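PDB 7CBD: exoglucanase A from Cellulomonas fimi, which hydrolyses the beta-1,4-glucosidic linkages of cellulose with inversion of anomeric configuration, releasing cellobiose from the non-reducing chain ends, through the family 6 catalytic domain described here. Local coordinates for residues V4-P9 / N186-I191; V88-I93 / R141-I146. All blocks are in the same frame, centred on the assembly; numbering follows the deposited sequence.

Contact 1. Residues V4-P9 / N186-I191; sequences VHVDNP and NVYNYI
The phenol ring of Tyr188 is clamped between His5 and Pro9. On one face lies the imidazole of His5, nearly parallel (planes 9° apart, centroids 4.1 Å apart) and displaced toward the rim, an offset stack. On the opposite face Pro9 CB stands 3.7 Å from the centroid of the Tyr188 ring and almost on its normal, a CH-pi contact over the centre. At the ring's edge, in its plane, Val6 N donates a straight hydrogen bond to Tyr188 OH (3.0 Å, 171° at the hydrogen). Face, face and edge are thus all engaged by the 4-9 segment. Pro9 also meets Tyr190 tip to tip, CD lying 3.3 Å from Tyr190 OH, and one water donates to both Asp7 O and that hydroxyl.

His5 CG, anti to the backbone N (chi1 -172°), directs the imidazole toward Tyr188. In the second shell, Pro185 O at ND1 and Asp227 OD1 at NE2 fix the rotation of that ring, and Tyr190 OH pairs with Asp359 OD2. The N-terminal loop before strand 14-15 is thereby fastened to the start of strand 187-192, which lies in the sheet between strands 141-146 and 228-231.

Contact 2. Residues V88-I93 / R141-I146; sequences VFNLVI and RIAATI
Phe89 N to Arg141 O (2.8 Å) begins a run of five alternating backbone hydrogen bonds that joins strands 88-93 and 141-146 in parallel, their axes 27° apart, with Leu91 N and Ile93 N donating to Ala143 O and Thr145 O, and Ala143 N and Thr145 N donating back to Phe89 O and Leu91 O. The two are adjacent strands of what is consistent with the distorted beta/alpha barrel of family 6, joined by a beta-alpha-beta crossover through helix 114-132.

On one face, Phe89 and Ile142 lie side by side, with Ile142 CG1 at the edge of the phenyl ring, 4.0 Å from CD2 of Phe89. Ile142 CG2, anti to its own backbone N, reaches Leu91 CB at 3.9 Å, and farther along Ile93 CG1 packs alongside Ile146 CD1. Helices 69-83 and 114-132 pack on this face.

The other face carries Val88, Asn90, Val92, Arg141, Ala143 and Thr145; Arg141 NH1 is bonded to Pro9 O. Val88 CG1, anti to its backbone N (chi1 177°), sits 3.5 Å from Ala143 CB, a close apolar contact. A water donates to Asn90 OD1 and to Ala143 O (2.8 Å) and accepts from Thr145 OG1, so Ala143 O serves both Leu91 N and the water. Asn90 is further held by Tyr10 OH at OD1 and Gln15 OE1 at ND2.

The chemistry is therefore two-sided: hydrocarbon packing beneath the helices, and a buried, water-bridged polar cluster on the face bearing Val92, whose side chain is about 10 Å from that of Asp149, the predicted proton donor.

Overall arrangement
Contacts 1 and 2 have centres about 9 Å apart and share one sheet, in which strands 87-93, 141-146 and 187-192 are consecutive parallel neighbours. Probable backbone hydrogen bonds connect them directly: Tyr188 N to Ile142 O and Ala144 N to Tyr188 O, both 2.8 Å. Along the chain, both strands of contact 2 come in sequence between the two segments of contact 1. Helix 114-132 lies in the connection from 87-93 to 141-146, and helix 161-182 in that from 141-146 to 187-192, consistent with the distorted beta/alpha barrel of family 6. The N-terminal segment thus closes against the core that contact 2 helps build.

Contact 1. Residues V4-P9 / N186-I191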
# COMPACT_ATOMS: atom_id res chain seq x y z
N VAL A 4 -20.49 -14.09 12.85
CA VAL A 4 -21.04 -13.58 11.60
C VAL A 4 -20.03 -12.67 10.91
O VAL A 4 -19.19 -12.01 11.55
CB VAL A 4 -22.41 -12.89 11.78
CG1 VAL A 4 -23.36 -13.77 12.57
CG2 VAL A 4 -22.24 -11.53 12.42
N HIS A 5 -20.09 -12.66 9.59
CA HIS A 5 -19.19 -11.86 8.77
C HIS A 5 -19.70 -10.43 8.74
O HIS A 5 -20.84 -10.19 8.35
CB HIS A 5 -19.19 -12.48 7.37
CG HIS A 5 -18.18 -11.90 6.44
ND1 HIS A 5 -16.86 -12.29 6.44
CD2 HIS A 5 -18.29 -10.98 5.46
CE1 HIS A 5 -16.20 -11.63 5.51
NE2 HIS A 5 -17.05 -10.83 4.89
N VAL A 6 -18.87 -9.47 9.15
CA VAL A 6 -19.33 -8.11 9.36
C VAL A 6 -19.06 -7.23 8.15
O VAL A 6 -18.27 -7.55 7.26
CB VAL A 6 -18.76 -7.46 10.65
CG1 VAL A 6 -19.18 -8.26 11.88
CG2 VAL A 6 -17.24 -7.30 10.57
N ASP A 7 -19.73 -6.07 8.13
CA ASP A 7 -19.55 -5.11 7.05
C ASP A 7 -18.17 -4.47 7.07
O ASP A 7 -17.57 -4.22 6.02
CB ASP A 7 -20.62 -4.03 7.15
CG ASP A 7 -20.35 -2.87 6.24
OD1 ASP A 7 -20.43 -3.06 5.01
OD2 ASP A 7 -20.00 -1.78 6.74
N ASN A 8 -17.66 -4.16 8.26
CA ASN A 8 -16.37 -3.49 8.41
C ASN A 8 -15.62 -4.16 9.55
O ASN A 8 -15.93 -3.90 10.73
CB ASN A 8 -16.56 -2.00 8.69
CG ASN A 8 -15.23 -1.29 8.89
OD1 ASN A 8 -14.17 -1.89 8.72
ND2 ASN A 8 -15.28 -0.02 9.26
N PRO A 9 -14.64 -5.01 9.25
CA PRO A 9 -13.93 -5.72 10.33
C PRO A 9 -13.14 -4.79 11.23
O PRO A 9 -12.82 -5.18 12.37
CB PRO A 9 -13.02 -6.69 9.57
CG PRO A 9 -12.75 -5.99 8.27
CD PRO A 9 -14.06 -5.30 7.93
N ASN A 186 -13.97 -15.47 8.68
CA ASN A 186 -13.29 -14.37 9.35
C ASN A 186 -12.22 -13.72 8.48
O ASN A 186 -11.41 -12.94 8.99
CB ASN A 186 -12.71 -14.82 10.70
CG ASN A 186 -11.80 -16.03 10.58
OD1 ASN A 186 -11.97 -16.88 9.70
ND2 ASN A 186 -10.83 -16.12 11.48
N VAL A 187 -12.19 -14.02 7.18
CA VAL A 187 -11.30 -13.36 6.24
C VAL A 187 -12.11 -12.34 5.44
O VAL A 187 -13.22 -12.65 4.98
CB VAL A 187 -10.59 -14.36 5.31
CG1 VAL A 187 -9.72 -13.64 4.28
CG2 VAL A 187 -9.74 -15.32 6.12
N TYR A 188 -11.54 -11.14 5.29
CA TYR A 188 -12.17 -10.00 4.63
C TYR A 188 -11.24 -9.59 3.50
O TYR A 188 -10.08 -9.25 3.75
CB TYR A 188 -12.35 -8.85 5.63
CG TYR A 188 -13.33 -9.25 6.73
CD1 TYR A 188 -14.66 -8.86 6.66
CD2 TYR A 188 -12.94 -10.06 7.80
CE1 TYR A 188 -15.58 -9.25 7.62
CE2 TYR A 188 -13.85 -10.46 8.78
CZ TYR A 188 -15.17 -10.05 8.68
OH TYR A 188 -16.10 -10.44 9.62
N ASN A 189 -11.73 -9.65 2.26
CA ASN A 189 -10.89 -9.47 1.08
C ASN A 189 -10.98 -8.03 0.60
O ASN A 189 -12.07 -7.57 0.22
CB ASN A 189 -11.34 -10.41 -0.03
CG ASN A 189 -11.06 -11.85 0.29
OD1 ASN A 189 -10.10 -12.17 0.98
ND2 ASN A 189 -11.92 -12.74 -0.20
N TYR A 190 -9.84 -7.35 0.58
CA TYR A 190 -9.74 -5.98 0.07
C TYR A 190 -8.91 -6.01 -1.20
O TYR A 190 -7.70 -6.25 -1.16
CB TYR A 190 -9.13 -5.06 1.12
CG TYR A 190 -10.10 -4.73 2.24
CD1 TYR A 190 -10.89 -3.59 2.17
CD2 TYR A 190 -10.22 -5.55 3.36
CE1 TYR A 190 -11.80 -3.28 3.19
CE2 TYR A 190 -11.13 -5.25 4.38
CZ TYR A 190 -11.90 -4.11 4.29
OH TYR A 190 -12.79 -3.80 5.30
N ILE A 191 -9.57 -5.79 -2.34
CA ILE A 191 -8.90 -5.81 -3.63
C ILE A 191 -8.10 -4.52 -3.80
O ILE A 191 -8.60 -3.42 -3.53
CB ILE A 191 -9.94 -5.99 -4.75
CG1 ILE A 191 -10.40 -7.46 -4.83
CG2 ILE A 191 -9.40 -5.50 -6.10
CD1 ILE A 191 -9.43 -8.37 -5.57
O HOH W 1 -15.24 -5.42 4.85

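Contact 2. Residues V88-I93 / R141-I146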
# COMPACT_ATOMS: atom_id res chain seq x y z
N VAL A 88 -8.04 -7.07 13.91
CA VAL A 88 -7.79 -7.28 12.49
C VAL A 88 -6.30 -7.51 12.28
O VAL A 88 -5.47 -6.66 12.65
CB VAL A 88 -8.27 -6.09 11.64
CG1 VAL A 88 -7.92 -6.32 10.17
CG2 VAL A 88 -9.76 -5.85 11.82
N PHE A 89 -5.97 -8.64 11.67
CA PHE A 89 -4.62 -8.96 11.22
C PHE A 89 -4.55 -8.63 9.73
O PHE A 89 -5.26 -9.23 8.93
CB PHE A 89 -4.36 -10.45 11.47
CG PHE A 89 -3.11 -10.97 10.83
CD1 PHE A 89 -1.88 -10.42 11.13
CD2 PHE A 89 -3.17 -12.02 9.92
CE1 PHE A 89 -0.73 -10.90 10.54
CE2 PHE A 89 -2.02 -12.50 9.33
CZ PHE A 89 -0.79 -11.94 9.65
N ASN A 90 -3.71 -7.65 9.37
CA ASN A 90 -3.54 -7.27 7.97
C ASN A 90 -2.52 -8.19 7.31
O ASN A 90 -1.37 -8.28 7.76
CB ASN A 90 -3.07 -5.83 7.87
CG ASN A 90 -4.14 -4.84 8.28
OD1 ASN A 90 -5.09 -4.61 7.54
ND2 ASN A 90 -3.99 -4.26 9.47
N LEU A 91 -2.93 -8.83 6.21
CA LEU A 91 -2.13 -9.82 5.51
C LEU A 91 -2.12 -9.44 4.03
O LEU A 91 -3.19 -9.15 3.48
CB LEU A 91 -2.84 -11.16 5.65
CG LEU A 91 -2.13 -12.52 5.74
CD1 LEU A 91 -2.94 -13.62 5.06
CD2 LEU A 91 -0.71 -12.52 5.29
N VAL A 92 -0.96 -9.44 3.40
CA VAL A 92 -0.87 -9.10 1.97
C VAL A 92 -0.63 -10.37 1.16
O VAL A 92 0.36 -11.08 1.37
CB VAL A 92 0.20 -8.05 1.67
CG1 VAL A 92 -0.00 -7.52 0.25
CG2 VAL A 92 0.13 -6.92 2.68
N ILE A 93 -1.54 -10.61 0.22
CA ILE A 93 -1.45 -11.70 -0.74
C ILE A 93 -0.78 -11.11 -1.98
O ILE A 93 -1.32 -10.18 -2.61
CB ILE A 93 -2.87 -12.21 -1.07
CG1 ILE A 93 -3.62 -12.58 0.21
CG2 ILE A 93 -2.83 -13.37 -2.06
CD1 ILE A 93 -2.95 -13.66 1.04
N ARG A 141 -9.83 -11.61 13.12
CA ARG A 141 -10.25 -11.29 11.77
C ARG A 141 -9.01 -11.04 10.94
O ARG A 141 -8.02 -10.49 11.44
CB ARG A 141 -11.14 -10.03 11.76
CG ARG A 141 -12.40 -10.18 12.59
CD ARG A 141 -13.13 -8.86 12.74
NE ARG A 141 -14.38 -9.04 13.47
CZ ARG A 141 -15.18 -8.07 13.88
NH1 ARG A 141 -14.86 -6.80 13.67
NH2 ARG A 141 -16.30 -8.38 14.52
N ILE A 142 -9.04 -11.45 9.68
CA ILE A 142 -7.92 -11.25 8.76
C ILE A 142 -8.41 -10.35 7.63
O ILE A 142 -9.38 -10.69 6.94
CB ILE A 142 -7.36 -12.58 8.23
CG1 ILE A 142 -6.90 -13.48 9.40
CG2 ILE A 142 -6.23 -12.30 7.24
CD1 ILE A 142 -7.90 -14.54 9.81
N ALA A 143 -7.76 -9.20 7.46
CA ALA A 143 -8.01 -8.34 6.31
C ALA A 143 -6.92 -8.66 5.30
O ALA A 143 -5.75 -8.34 5.52
CB ALA A 143 -7.98 -6.87 6.70
N ALA A 144 -7.30 -9.33 4.23
CA ALA A 144 -6.37 -9.76 3.20
C ALA A 144 -6.36 -8.72 2.09
O ALA A 144 -7.38 -8.53 1.40
CB ALA A 144 -6.79 -11.13 2.66
N THR A 145 -5.24 -8.01 1.94
CA THR A 145 -5.05 -7.14 0.79
C THR A 145 -4.68 -8.02 -0.40
O THR A 145 -3.66 -8.72 -0.36
CB THR A 145 -3.96 -6.11 1.07
OG1 THR A 145 -4.45 -5.13 1.99
CG2 THR A 145 -3.54 -5.40 -0.22
N ILE A 146 -5.50 -8.00 -1.45
CA ILE A 146 -5.41 -8.98 -2.53
C ILE A 146 -4.61 -8.37 -3.69
O ILE A 146 -5.12 -7.55 -4.46
CB ILE A 146 -6.79 -9.45 -3.01
CG1 ILE A 146 -7.66 -9.94 -1.85
CG2 ILE A 146 -6.63 -10.54 -4.07
CD1 ILE A 146 -7.08 -11.11 -1.10
O HOH W 2 -4.64 -5.86 4.74